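Long-range contacts in ricin B-related lectin (Polyporus squamosus, PDB 5MUA), which binds galactose through a ricin-type beta-trefoil lectin part and carries a papain-like, calcium-dependent protease part that takes up the inhibitor E-64: residues B[149-154]-B[179-184]; B[174-179]-B[231-236]; B[74-79]-B[110-115]. All coordinates share one frame; numbering follows the deposited sequence. Where two conformers were deposited one is given.

Contact 1 (B[149-154]-B[179-184])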
ATOM      1  N   LEU B 149       7.968  18.393 -15.004  1.00 13.72           N
ATOM      2  CA  LEU B 149       8.272  17.140 -14.320  1.00 13.02           C
ATOM      3  C   LEU B 149       7.000  16.415 -13.947  1.00 12.70           C
ATOM      4  O   LEU B 149       7.068  15.380 -13.252  1.00 13.31           O
ATOM      5  CB  LEU B 149       9.073  17.467 -13.074  1.00 13.05           C
ATOM      6  CG  LEU B 149      10.313  18.308 -13.367  1.00 14.72           C
ATOM      7  CD1 LEU B 149      10.981  18.649 -12.079  1.00 16.19           C
ATOM      8  CD2 LEU B 149      11.330  17.603 -14.259  1.00 14.81           C
ATOM      9  N   SER B 150       5.838  16.957 -14.284  1.00 13.06           N
ATOM     10  CA  SER B 150       4.525  16.402 -13.924  1.00 13.61           C
ATOM     11  C   SER B 150       3.747  15.920 -15.147  1.00 12.29           C
ATOM     12  O   SER B 150       4.068  16.280 -16.282  1.00 13.20           O
ATOM     13  CB  SER B 150       3.645  17.469 -13.224  1.00 15.06           C
ATOM     14  OG  SER B 150       3.607  18.647 -13.980  1.00 13.74           O
ATOM     15  N   GLN B 151       2.751  15.062 -14.884  1.00 12.06           N
ATOM     16  CA  GLN B 151       1.789  14.588 -15.830  1.00 13.20           C
ATOM     17  C   GLN B 151       0.437  14.636 -15.176  1.00 13.20           C
ATOM     18  O   GLN B 151       0.338  14.401 -13.991  1.00 12.87           O
ATOM     19  CB  GLN B 151       2.092  13.160 -16.246  1.00 13.73           C
ATOM     20  CG  GLN B 151       3.342  13.028 -17.015  1.00 14.40           C
ATOM     21  CD  GLN B 151       3.162  13.501 -18.453  1.00 14.25           C
ATOM     22  OE1 GLN B 151       2.712  12.742 -19.311  1.00 15.03           O
ATOM     23  NE2 GLN B 151       3.457  14.773 -18.709  1.00 14.10           N
ATOM     24  N   THR B 152      -0.572  15.000 -15.942  1.00 13.06           N
ATOM     25  CA  THR B 152      -1.947  14.852 -15.475  1.00 14.94           C
ATOM     26  C   THR B 152      -2.391  13.404 -15.447  1.00 15.02           C
ATOM     27  O   THR B 152      -1.764  12.510 -16.030  1.00 14.04           O
ATOM     28  CB  THR B 152      -2.958  15.672 -16.288  1.00 14.75           C
ATOM     29  OG1 THR B 152      -3.107  15.097 -17.581  1.00 15.18           O
ATOM     30  CG2 THR B 152      -2.492  17.156 -16.410  1.00 17.22           C
ATOM     31  N   GLY B 153      -3.438  13.166 -14.668  1.00 15.73           N
ATOM     32  CA  GLY B 153      -4.079  11.841 -14.680  1.00 15.90           C
ATOM     33  C   GLY B 153      -4.396  11.449 -16.101  1.00 15.29           C
ATOM     34  O   GLY B 153      -4.060  10.336 -16.513  1.00 15.99           O
ATOM     35  N   ALA B 154      -5.027  12.353 -16.874  1.00 17.65           N
ATOM     36  CA  ALA B 154      -5.401  12.043 -18.274  1.00 19.20           C
ATOM     37  C   ALA B 154      -4.136  11.755 -19.068  1.00 17.15           C
ATOM     38  O   ALA B 154      -4.109  10.850 -19.890  1.00 16.67           O
ATOM     39  CB  ALA B 154      -6.236  13.196 -18.931  1.00 19.49           C
ATOM     40  N   TYR B 179       0.286  14.459 -11.259  1.00 11.34           N
ATOM     41  CA  TYR B 179       1.344  13.588 -10.742  1.00 12.28           C
ATOM     42  C   TYR B 179       2.749  14.175 -10.910  1.00 12.63           C
ATOM     43  O   TYR B 179       3.106  14.600 -12.014  1.00 13.08           O
ATOM     44  CB  TYR B 179       1.303  12.259 -11.476  1.00 12.13           C
ATOM     45  CG  TYR B 179       0.124  11.439 -11.133  1.00 12.33           C
ATOM     46  CD1 TYR B 179       0.128  10.638 -10.035  1.00 12.81           C
ATOM     47  CD2 TYR B 179      -1.095  11.570 -11.865  1.00 13.06           C
ATOM     48  CE1 TYR B 179      -0.987   9.880  -9.680  1.00 11.59           C
ATOM     49  CE2 TYR B 179      -2.192  10.766 -11.559  1.00 13.60           C
ATOM     50  CZ  TYR B 179      -2.124   9.927 -10.445  1.00 13.72           C
ATOM     51  OH  TYR B 179      -3.205   9.170 -10.100  1.00 11.95           O
ATOM     52  N   LEU B 180       3.569  14.057  -9.873  1.00 11.96           N
ATOM     53  CA  LEU B 180       5.035  14.204  -9.989  1.00 11.63           C
ATOM     54  C   LEU B 180       5.625  12.906 -10.505  1.00 13.16           C
ATOM     55  O   LEU B 180       5.300  11.808 -10.029  1.00 12.15           O
ATOM     56  CB  LEU B 180       5.712  14.580  -8.693  1.00 12.15           C
ATOM     57  CG  LEU B 180       7.257  14.636  -8.681  1.00 12.34           C
ATOM     58  CD1 LEU B 180       7.652  15.772  -9.653  1.00 13.55           C
ATOM     59  CD2 LEU B 180       7.721  14.967  -7.258  1.00 13.47           C
ATOM     60  N   VAL B 181       6.466  13.035 -11.500  1.00 11.99           N
ATOM     61  CA  VAL B 181       7.180  11.885 -12.063  1.00 13.80           C
ATOM     62  C   VAL B 181       8.517  11.862 -11.334  1.00 12.94           C
ATOM     63  O   VAL B 181       9.320  12.799 -11.408  1.00 14.05           O
ATOM     64  CB  VAL B 181       7.395  12.034 -13.599  1.00 13.36           C
ATOM     65  CG1 VAL B 181       8.322  10.957 -14.156  1.00 12.69           C
ATOM     66  CG2 VAL B 181       6.081  12.047 -14.355  1.00 13.91           C
ATOM     67  N   LEU B 182       8.786  10.751 -10.631  1.00 12.68           N
ATOM     68  CA  LEU B 182      10.006  10.609  -9.874  1.00 12.78           C
ATOM     69  C   LEU B 182      11.162  10.178 -10.737  1.00 13.05           C
ATOM     70  O   LEU B 182      10.963   9.532 -11.759  1.00 12.86           O
ATOM     71  CB  LEU B 182       9.821   9.508  -8.804  1.00 13.45           C
ATOM     72  CG  LEU B 182       8.714   9.912  -7.821  1.00 13.94           C
ATOM     73  CD1 LEU B 182       8.446   8.691  -6.963  1.00 14.09           C
ATOM     74  CD2 LEU B 182       9.086  11.115  -6.948  1.00 14.58           C
ATOM     75  N   THR B 183      12.365  10.435 -10.240  1.00 14.29           N
ATOM     76  CA  THR B 183      13.573   9.903 -10.857  1.00 14.12           C
ATOM     77  C   THR B 183      13.837   8.497 -10.360  1.00 15.23           C
ATOM     78  O   THR B 183      13.321   8.043  -9.319  1.00 14.31           O
ATOM     79  CB  THR B 183      14.822  10.731 -10.497  1.00 15.12           C
ATOM     80  OG1 THR B 183      15.062  10.685  -9.095  1.00 13.72           O
ATOM     81  CG2 THR B 183      14.670  12.246 -10.946  1.00 14.59           C
ATOM     82  N   ARG B 184      14.706   7.821 -11.119  1.00 15.95           N
ATOM     83  CA  ARG B 184      15.186   6.528 -10.638  1.00 16.89           C
ATOM     84  C   ARG B 184      15.903   6.575  -9.334  1.00 15.02           C
ATOM     85  O   ARG B 184      15.760   5.698  -8.462  1.00 14.07           O
ATOM     86  CB  ARG B 184      15.971   5.792 -11.749  1.00 16.82           C
ATOM     87  CG  ARG B 184      15.005   5.228 -12.764  1.00 16.14           C
ATOM     88  CD  ARG B 184      15.671   4.261 -13.719  1.00 18.04           C
ATOM     89  NE  ARG B 184      14.845   3.938 -14.886  1.00 18.27           N
ATOM     90  CZ  ARG B 184      15.123   2.944 -15.750  1.00 22.33           C
ATOM     91  NH1 ARG B 184      16.171   2.120 -15.550  1.00 20.62           N
ATOM     92  NH2 ARG B 184      14.360   2.767 -16.818  1.00 25.31           N
TER
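The phenol ring of Y179 meets segment 149-154 with its edge. Q151 O and G153 N lie in the ring plane, and G153 CA comes to 3.8 Å from Y179 CE2; neither face of the ring receives an atom of this segment. CG sits anti to the carbonyl carbon (chi1 -70°), which puts the CD2/CE2 edge beside G153, the first residue of helix 153-162. The other flat group, the amide of Q151, turns back on its own strand: a bend at chi2 (-76°) lets NE2 donate to S150 O over 2.9 Å, on a lone pair and within the planes of both groups. Behind the amide, Q151 CG runs side by side with V181, 3.9 Å from its CG2.

Three backbone hydrogen bonds join the segments. Q151 and Y179 form the antiparallel hydrogen-bonded pair, with Y179 N to Q151 O the shortest at 2.7 Å and Q151 N to Y179 O at 2.9 Å; V181 N reaches L149 O at 3.0 Å, nearly along the C=O axis. Strand 144-152, in the trefoil family region, is thus hydrogen-bonded edge to edge with strand 178-180 of the papain-like part, consistent with a joint between the two.

On the sheet face opposite Q151 and Y179 lie S150 and L180, the non-hydrogen-bonded pair. S150 CA also lies close to Y179 O in a bent C-H...O contact, beside the hydrogen bond from Q151 N. S150 OG takes the crowded position between N and carbonyl carbon and bonds to I8 N of strand 7-13. L180 CD1 turns toward L149 and stops 4.1 Å from its CB. Where the strand gives way to helix 153-162, T152 is the N-cap, its OG1 bonded to N155 N.

Contact 2 (B[174-179]-B[231-236]); sequences LSDGLY and GFALLC. With CA (calcium ion), chain E; CA (calcium ion), chain D; E64 (N-[N-[1-hydroxycarboxyethyl-carbonyl]leucylamino-butyl]-guanidine), chain F.
One carboxylate of this contact holds two calcium ions. D176 OD1 bridges them, 2.3 Å from the calcium of chain E and 2.6 Å from that of chain D, while OD2 completes a bidentate grip on the latter at 2.5 Å. S175 O binds the chain E ion at 2.4 Å, and E64 O4 joins it there. E204, D207, D209 and D210 of the second subunit supply further ligands, so the metals sit between two chains.

Segment 231-236 backs this site. The methyl of A233 presses on the carboxylate, its CB 3.2 Å from D176 OD2, and also meets Y179 CE1 at 4.0 Å. The hydroxyl of that same ring accepts D176 N at 3.0 Å, tying down the metal-binding turn, and L235 CD1 stands over one ring face, offset toward the rim. Y179 pairs in parallel with A233, whose N donates to L178 O at 2.8 Å, nearly along the C=O axis; beside it the side chains of L178 and F232 cross obliquely.

Calcium bridging the subunits, beside an E-64 hydrogen-bonded to W201, C208 and H248 of the second subunit, is consistent with the calcium-dependent activation of these papain-like fungal chimerolectins.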
ATOM      1  N   LEU B 174      -7.752   5.439 -11.928  1.00 14.87           N
ATOM      2  CA  LEU B 174      -6.944   6.587 -11.685  1.00 15.84           C
ATOM      3  C   LEU B 174      -7.321   7.108 -10.308  1.00 14.81           C
ATOM      4  O   LEU B 174      -8.515   7.095  -9.965  1.00 13.59           O
ATOM      5  CB  LEU B 174      -7.287   7.646 -12.796  1.00 19.42           C
ATOM      6  CG  LEU B 174      -7.016   9.126 -12.600  1.00 23.30           C
ATOM      7  CD1 LEU B 174      -5.515   9.259 -12.787  1.00 26.97           C
ATOM      8  CD2 LEU B 174      -7.723  10.028 -13.613  1.00 25.08           C
ATOM      9  N   SER B 175      -6.336   7.581  -9.559  1.00 13.76           N
ATOM     10  CA  SER B 175      -6.449   8.055  -8.204  1.00 14.50           C
ATOM     11  C   SER B 175      -6.453   9.576  -7.997  1.00 13.54           C
ATOM     12  O   SER B 175      -7.166  10.065  -7.155  1.00 13.44           O
ATOM     13  CB  SER B 175      -5.329   7.438  -7.357  1.00 15.12           C
ATOM     14  OG  SER B 175      -5.393   6.036  -7.482  1.00 17.98           O
ATOM     15  N   ASP B 176      -5.612  10.279  -8.754  1.00 12.65           N
ATOM     16  CA  ASP B 176      -5.320  11.685  -8.559  1.00 12.71           C
ATOM     17  C   ASP B 176      -5.304  12.411  -9.894  1.00 13.25           C
ATOM     18  O   ASP B 176      -5.418  11.803 -10.932  1.00 13.11           O
ATOM     19  CB  ASP B 176      -4.006  11.850  -7.824  1.00 11.57           C
ATOM     20  CG  ASP B 176      -4.060  11.220  -6.399  1.00 12.14           C
ATOM     21  OD1 ASP B 176      -4.874  11.695  -5.580  1.00 11.54           O
ATOM     22  OD2 ASP B 176      -3.297  10.273  -6.139  1.00 13.28           O
ATOM     23  N   GLY B 177      -5.226  13.717  -9.810  1.00 13.47           N
ATOM     24  CA  GLY B 177      -5.255  14.576 -10.997  1.00 13.53           C
ATOM     25  C   GLY B 177      -3.922  15.025 -11.566  1.00 13.62           C
ATOM     26  O   GLY B 177      -3.829  15.249 -12.773  1.00 14.81           O
ATOM     27  N   LEU B 178      -2.931  15.264 -10.708  1.00 13.74           N
ATOM     28  CA  LEU B 178      -1.662  15.820 -11.117  1.00 13.39           C
ATOM     29  C   LEU B 178      -0.598  15.009 -10.447  1.00 13.46           C
ATOM     30  O   LEU B 178      -0.627  14.833  -9.223  1.00 12.51           O
ATOM     31  CB  LEU B 178      -1.533  17.275 -10.651  1.00 14.81           C
ATOM     32  CG  LEU B 178      -0.207  17.952 -11.061  1.00 14.92           C
ATOM     33  CD1 LEU B 178      -0.078  18.056 -12.587  1.00 15.33           C
ATOM     34  CD2 LEU B 178      -0.036  19.327 -10.364  1.00 16.37           C
ATOM     35  N   TYR B 179       0.286  14.459 -11.259  1.00 11.34           N
ATOM     36  CA  TYR B 179       1.344  13.588 -10.742  1.00 12.28           C
ATOM     37  C   TYR B 179       2.749  14.175 -10.910  1.00 12.63           C
ATOM     38  O   TYR B 179       3.106  14.600 -12.014  1.00 13.08           O
ATOM     39  CB  TYR B 179       1.303  12.259 -11.476  1.00 12.13           C
ATOM     40  CG  TYR B 179       0.124  11.439 -11.133  1.00 12.33           C
ATOM     41  CD1 TYR B 179       0.128  10.638 -10.035  1.00 12.81           C
ATOM     42  CD2 TYR B 179      -1.095  11.570 -11.865  1.00 13.06           C
ATOM     43  CE1 TYR B 179      -0.987   9.880  -9.680  1.00 11.59           C
ATOM     44  CE2 TYR B 179      -2.192  10.766 -11.559  1.00 13.60           C
ATOM     45  CZ  TYR B 179      -2.124   9.927 -10.445  1.00 13.72           C
ATOM     46  OH  TYR B 179      -3.205   9.170 -10.100  1.00 11.95           O
ATOM     47  N   GLY B 231      -1.917  19.144  -3.486  1.00 13.98           N
ATOM     48  CA  GLY B 231      -2.398  19.376  -4.811  1.00 14.43           C
ATOM     49  C   GLY B 231      -1.696  18.627  -5.915  1.00 13.84           C
ATOM     50  O   GLY B 231      -1.897  18.934  -7.085  1.00 13.85           O
ATOM     51  N   PHE B 232      -0.912  17.607  -5.545  1.00 12.23           N
ATOM     52  CA  PHE B 232      -0.372  16.649  -6.511  1.00 12.44           C
ATOM     53  C   PHE B 232      -0.088  15.333  -5.756  1.00 12.51           C
ATOM     54  O   PHE B 232      -0.077  15.300  -4.508  1.00 12.45           O
ATOM     55  CB  PHE B 232       0.962  17.127  -7.096  1.00 12.83           C
ATOM     56  CG  PHE B 232       2.090  17.183  -6.102  1.00 13.69           C
ATOM     57  CD1 PHE B 232       2.183  18.199  -5.125  1.00 14.79           C
ATOM     58  CD2 PHE B 232       3.130  16.283  -6.166  1.00 13.43           C
ATOM     59  CE1 PHE B 232       3.260  18.215  -4.212  1.00 14.02           C
ATOM     60  CE2 PHE B 232       4.196  16.348  -5.268  1.00 13.52           C
ATOM     61  CZ  PHE B 232       4.251  17.298  -4.288  1.00 13.33           C
ATOM     62  N   ALA B 233       0.186  14.293  -6.555  1.00 11.91           N
ATOM     63  CA  ALA B 233       0.532  12.988  -6.032  1.00 12.41           C
ATOM     64  C   ALA B 233       1.765  12.533  -6.710  1.00 12.20           C
ATOM     65  O   ALA B 233       2.216  13.129  -7.684  1.00 13.76           O
ATOM     66  CB  ALA B 233      -0.606  11.992  -6.301  1.00 12.31           C
ATOM     67  N   LEU B 234       2.335  11.472  -6.170  1.00 11.36           N
ATOM     68  CA  LEU B 234       3.488  10.816  -6.775  0.80 11.43           C
ATOM     69  C   LEU B 234       3.039   9.641  -7.616  1.00 11.57           C
ATOM     70  O   LEU B 234       2.271   8.772  -7.133  1.00 11.32           O
ATOM     71  CB  LEU B 234       4.456  10.334  -5.677  0.80 11.64           C
ATOM     72  CG  LEU B 234       5.019  11.353  -4.667  0.80 11.90           C
ATOM     73  CD1 LEU B 234       6.066  10.712  -3.806  0.80 11.61           C
ATOM     74  CD2 LEU B 234       5.560  12.639  -5.275  0.80 12.33           C
ATOM     75  N   LEU B 235       3.497   9.566  -8.863  1.00 12.42           N
ATOM     76  CA  LEU B 235       3.154   8.440  -9.732  1.00 12.07           C
ATOM     77  C   LEU B 235       3.841   7.173  -9.298  1.00 11.62           C
ATOM     78  O   LEU B 235       5.036   7.115  -9.275  1.00 11.47           O
ATOM     79  CB  LEU B 235       3.518   8.703 -11.204  1.00 13.71           C
ATOM     80  CG  LEU B 235       3.118   7.565 -12.176  1.00 14.83           C
ATOM     81  CD1 LEU B 235       1.630   7.214 -12.129  1.00 16.00           C
ATOM     82  CD2 LEU B 235       3.564   7.886 -13.567  1.00 15.83           C
ATOM     83  N   CYS B 236       3.043   6.172  -8.889  1.00 11.67           N
ATOM     84  CA  CYS B 236       3.608   4.859  -8.631  1.00 11.89           C
ATOM     85  C   CYS B 236       2.507   3.879  -9.005  1.00 12.71           C
ATOM     86  O   CYS B 236       1.568   3.703  -8.274  1.00 12.41           O
ATOM     87  CB  CYS B 236       3.992   4.675  -7.161  1.00 12.83           C
ATOM     88  SG  CYS B 236       4.694   3.032  -6.841  1.00 13.59           S
TER
HETATM   89 CA    CA E 303      -7.079  11.189  -5.053  1.00 14.96          CA
HETATM   90 CA    CA D 302      -3.574  10.446  -3.661  1.00 10.90          CA
HETATM   91  C1  E64 F 304     -11.135  11.522  -0.604  1.00 16.40           C
HETATM   92  O1  E64 F 304     -12.217  11.541   0.024  1.00 17.28           O
HETATM   93  O2  E64 F 304     -10.063  11.922  -0.144  1.00 15.46           O
HETATM   94  C2  E64 F 304     -11.136  10.828  -1.946  1.00 15.72           C
HETATM   95  C3  E64 F 304     -10.399  11.746  -2.936  1.00 16.63           C
HETATM   96  O3  E64 F 304     -11.341  12.871  -3.069  1.00 17.97           O
HETATM   97  C4  E64 F 304     -10.253  11.109  -4.272  1.00 18.49           C
HETATM   98  O4  E64 F 304      -9.189  10.795  -4.758  1.00 19.46           O
HETATM   99  N1  E64 F 304     -11.347  10.954  -4.949  1.00 18.14           N
HETATM  100  C6  E64 F 304     -11.559  10.450  -6.289  1.00 19.58           C
HETATM  101  C7  E64 F 304     -11.735   8.947  -6.514  1.00 16.94           C
HETATM  102  C8  E64 F 304     -11.097   7.994  -5.512  1.00 15.39           C
HETATM  103  C9  E64 F 304      -9.690   7.798  -6.106  1.00 16.21           C
HETATM  104  C10 E64 F 304     -11.951   6.727  -5.577  1.00 15.04           C
HETATM  105  C11 E64 F 304     -12.124  11.359  -7.402  1.00 21.72           C
HETATM  106  O5  E64 F 304     -13.222  11.819  -7.081  0.40 20.23           O
HETATM  107  N2  E64 F 304     -11.529  11.590  -8.615  0.40 19.99           N
HETATM  108  C12 E64 F 304     -10.161  11.308  -9.071  0.40 19.34           C
HETATM  109  C13 E64 F 304      -9.855   9.898  -9.554  0.40 16.44           C
HETATM  110  C14 E64 F 304     -10.108   9.777 -11.010  0.40 16.46           C
HETATM  111  C15 E64 F 304     -11.558   9.574 -11.301  0.40 16.28           C
HETATM  112  N3  E64 F 304     -11.637   8.603 -12.334  0.40 16.82           N
HETATM  113  C16 E64 F 304     -11.445   8.980 -13.582  0.40 16.01           C
HETATM  114  N4  E64 F 304     -11.185   8.100 -14.527  0.40 14.95           N
HETATM  115  N5  E64 F 304     -11.439  10.274 -13.837  0.40 16.90           N
HETATM  116  O   HOH W   1      -1.453   9.460  -3.970  1.00 11.56           O
HETATM  117  O   HOH W   2      -7.865  13.110  -6.284  1.00 16.11           O

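Contact 3 (B[74-79]-B[110-115]). With GAL (beta-D-galactopyranose), chain J.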
ATOM      1  N   ALA B  74       9.457  40.109  -1.386  1.00 12.25           N
ATOM      2  CA  ALA B  74       9.509  40.567  -0.002  1.00 12.89           C
ATOM      3  C   ALA B  74       8.971  41.950   0.170  1.00 13.69           C
ATOM      4  O   ALA B  74       9.346  42.911  -0.551  1.00 13.16           O
ATOM      5  CB  ALA B  74      10.966  40.495   0.556  1.00 13.04           C
ATOM      6  N   GLY B  75       8.010  42.081   1.056  1.00 13.01           N
ATOM      7  CA  GLY B  75       7.471  43.385   1.381  1.00 14.20           C
ATOM      8  C   GLY B  75       6.687  44.083   0.262  1.00 13.83           C
ATOM      9  O   GLY B  75       6.367  45.297   0.361  1.00 14.73           O
ATOM     10  N   HIS B  76       6.293  43.346  -0.767  1.00 13.65           N
ATOM     11  CA  HIS B  76       5.583  43.838  -1.926  1.00 12.81           C
ATOM     12  C   HIS B  76       6.395  44.931  -2.667  1.00 14.44           C
ATOM     13  O   HIS B  76       5.802  45.710  -3.400  1.00 13.76           O
ATOM     14  CB  HIS B  76       4.192  44.433  -1.566  1.00 14.41           C
ATOM     15  CG  HIS B  76       3.391  43.587  -0.631  1.00 14.73           C
ATOM     16  ND1 HIS B  76       2.278  42.897  -1.049  1.00 18.80           N
ATOM     17  CD2 HIS B  76       3.483  43.401   0.701  1.00 14.41           C
ATOM     18  CE1 HIS B  76       1.773  42.244  -0.016  1.00 17.07           C
ATOM     19  NE2 HIS B  76       2.515  42.508   1.043  1.00 17.34           N
ATOM     20  N   ALA B  77       7.705  45.002  -2.429  1.00 14.58           N
ATOM     21  CA  ALA B  77       8.485  46.158  -2.908  1.00 15.13           C
ATOM     22  C   ALA B  77       8.900  45.999  -4.410  1.00 15.11           C
ATOM     23  O   ALA B  77       9.412  44.933  -4.889  1.00 13.82           O
ATOM     24  CB  ALA B  77       9.701  46.362  -2.015  1.00 16.45           C
ATOM     25  N   ALA B  78       8.684  47.089  -5.129  1.00 14.14           N
ATOM     26  CA  ALA B  78       9.015  47.184  -6.545  1.00 15.49           C
ATOM     27  C   ALA B  78      10.476  47.581  -6.731  1.00 14.92           C
ATOM     28  O   ALA B  78      11.012  47.548  -7.844  1.00 17.17           O
ATOM     29  CB  ALA B  78       8.104  48.237  -7.215  1.00 14.77           C
ATOM     30  N   THR B  79      11.108  47.962  -5.647  1.00 14.50           N
ATOM     31  CA  THR B  79      12.475  48.438  -5.711  0.50 14.41           C
ATOM     32  C   THR B  79      13.410  47.383  -6.245  1.00 14.91           C
ATOM     33  O   THR B  79      13.275  46.186  -5.958  1.00 15.73           O
ATOM     34  CB  THR B  79      12.949  49.070  -4.386  0.50 14.98           C
ATOM     35  OG1 THR B  79      14.094  49.909  -4.568  0.50 18.08           O
ATOM     36  CG2 THR B  79      13.198  48.074  -3.327  0.50 14.17           C
ATOM     37  N   SER B 110       6.222  39.746 -11.180  1.00 15.06           N
ATOM     38  CA  SER B 110       5.310  39.941 -10.004  1.00 14.38           C
ATOM     39  C   SER B 110       4.050  40.700 -10.422  1.00 14.27           C
ATOM     40  O   SER B 110       4.144  41.781 -11.054  1.00 15.55           O
ATOM     41  CB  SER B 110       6.011  40.683  -8.910  1.00 14.27           C
ATOM     42  OG  SER B 110       5.048  41.123  -7.948  1.00 14.26           O
ATOM     43  N   LYS B 111       2.884  40.139 -10.123  1.00 14.05           N
ATOM     44  CA  LYS B 111       1.611  40.802 -10.491  1.00 15.06           C
ATOM     45  C   LYS B 111       1.558  42.116  -9.734  1.00 17.03           C
ATOM     46  O   LYS B 111       1.049  43.103 -10.258  1.00 19.12           O
ATOM     47  CB  LYS B 111       0.402  39.963 -10.057  1.00 15.23           C
ATOM     48  CG  LYS B 111      -0.933  40.610 -10.447  1.00 16.44           C
ATOM     49  CD  LYS B 111      -2.078  39.915  -9.818  1.00 18.01           C
ATOM     50  CE  LYS B 111      -3.453  40.606 -10.042  1.00 18.99           C
ATOM     51  NZ  LYS B 111      -4.362  39.840  -9.126  1.00 22.00           N
ATOM     52  N   GLU B 112       2.073  42.152  -8.519  1.00 15.80           N
ATOM     53  CA  GLU B 112       1.963  43.374  -7.732  1.00 16.79           C
ATOM     54  C   GLU B 112       2.778  44.503  -8.319  1.00 17.80           C
ATOM     55  O   GLU B 112       2.242  45.603  -8.517  1.00 17.59           O
ATOM     56  CB  GLU B 112       2.386  43.137  -6.317  1.00 16.75           C
ATOM     57  CG  GLU B 112       2.780  44.230  -5.330  0.50 16.65           C
ATOM     58  CD  GLU B 112       1.594  44.852  -4.686  0.50 14.40           C
ATOM     59  OE1 GLU B 112       1.767  45.936  -4.125  0.50 14.27           O
ATOM     60  OE2 GLU B 112       0.528  44.214  -4.715  0.50 14.60           O
ATOM     61  N   THR B 113       4.038  44.215  -8.650  1.00 15.66           N
ATOM     62  CA  THR B 113       4.992  45.269  -8.980  1.00 14.50           C
ATOM     63  C   THR B 113       5.341  45.456 -10.410  1.00 14.63           C
ATOM     64  O   THR B 113       5.839  46.509 -10.760  1.00 14.01           O
ATOM     65  CB  THR B 113       6.288  45.059  -8.216  1.00 14.90           C
ATOM     66  OG1 THR B 113       6.909  43.865  -8.677  1.00 12.45           O
ATOM     67  CG2 THR B 113       6.065  45.012  -6.734  1.00 14.85           C
ATOM     68  N   GLY B 114       5.071  44.482 -11.279  1.00 14.40           N
ATOM     69  CA  GLY B 114       5.637  44.500 -12.607  1.00 14.50           C
ATOM     70  C   GLY B 114       7.125  44.278 -12.647  1.00 15.90           C
ATOM     71  O   GLY B 114       7.707  44.421 -13.730  1.00 16.37           O
ATOM     72  N   THR B 115       7.789  43.994 -11.512  1.00 13.69           N
ATOM     73  CA  THR B 115       9.224  43.655 -11.552  1.00 13.31           C
ATOM     74  C   THR B 115       9.420  42.170 -11.724  1.00 13.31           C
ATOM     75  O   THR B 115       8.496  41.358 -11.511  1.00 13.95           O
ATOM     76  CB  THR B 115       9.988  44.166 -10.331  1.00 13.02           C
ATOM     77  OG1 THR B 115       9.469  43.585  -9.147  1.00 12.51           O
ATOM     78  CG2 THR B 115       9.850  45.699 -10.201  1.00 13.89           C
TER
HETATM   79  C1  GAL J 301       5.175  41.409   4.081  1.00 20.65           C
HETATM   80  C2  GAL J 301       4.428  40.709   2.947  1.00 19.11           C
HETATM   81  C3  GAL J 301       4.705  39.223   2.843  1.00 17.16           C
HETATM   82  C4  GAL J 301       6.224  38.999   2.874  1.00 17.50           C
HETATM   83  C5  GAL J 301       6.862  39.743   4.077  1.00 20.12           C
HETATM   84  C6  GAL J 301       8.375  39.686   4.102  1.00 22.85           C
HETATM   85  O1  GAL J 301       4.998  42.777   3.855  1.00 22.11           O
HETATM   86  O2  GAL J 301       3.018  40.887   3.168  1.00 19.75           O
HETATM   87  O3  GAL J 301       4.052  38.755   1.634  1.00 17.01           O
HETATM   88  O4  GAL J 301       6.734  39.519   1.618  1.00 14.69           O
HETATM   89  O5  GAL J 301       6.538  41.143   4.046  1.00 20.40           O
HETATM   90  O6  GAL J 301       8.824  40.288   5.303  1.00 27.41           O
HETATM   91  O   HOH W   3       3.829  47.339  -3.703  1.00 17.96           O
HETATM   92  O   HOH W   4       0.548  42.099  -2.829  1.00 28.43           O
HETATM   93  O   HOH W   5      11.154  44.273  -6.921  1.00 12.79           O
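Two loops meet here with a tight patch of methyls on one side and separate water bridges on the other. The tight part is built by T113 and T115 against A78. T113 points its CG2 anti to its carbonyl carbon, into the turn of the other loop, where it comes 3.4 Å from H76 O, while its CB lies 3.8 Å from the methyl carbon CB of A78. T115 takes the same rotamer and brings CG2 to 3.2 Å from A78 O. Both hydroxyls thus occupy the crowded position between N and carbonyl carbon, and T113 OG1 donates to T115 OG1 over 2.6 Å. T115 OG1 in turn donates to water 5, which donates hydrogen bonds to A77 O and T79 O. L73 of strand 70-73 packs against both threonines.

No direct hydrogen bond crosses between the segments, and on the solvent side water takes over. E112, bent at chi2 (83°), brings its carboxylate to the ND1 edge of H76, the two side chains crossing obliquely and the imidazole and carboxylate planes 70° apart. Water 3 donates to E112 OE1 at 2.5 Å and to H76 O as well. Water 4 lies in the imidazole plane, 2.6 Å from H76 ND1, and donates to E112 OE2.

The far edge of that ring serves the sugar of this ricin-type lectin site: H76 NE2 and galactose O2 are hydrogen-bonded at 2.7 Å, and G75 N donates to O4. D72 and N94 also hydrogen-bond the sugar. With E112 OE2 4.3 Å from H76 ND1, the carboxylate may polarise the imidazole through the water and favour its protonated form; in this conformer E112 may act, through water, as a second-shell partner of the galactose-binding histidine.

Contacts 1 and 2 are neighbours, their centres about 7 Å apart, and share Y179 on strand 178-180. That short strand lies between strand 144-152 (contact 1, antiparallel) and strand 233-243 (contact 2, parallel), and along the chain the segments of the two contacts alternate. Together they probably mark the join where the lectin part meets the papain-like part and its calcium site. Contact 3 closes earlier in the chain, between loops of the trefoil, and its centre lies about 32 Å from that of contact 1 and about 33 Å from that of contact 2. The galactose site thus lies well away from the calcium and inhibitor site, which this chain builds together with the second subunit.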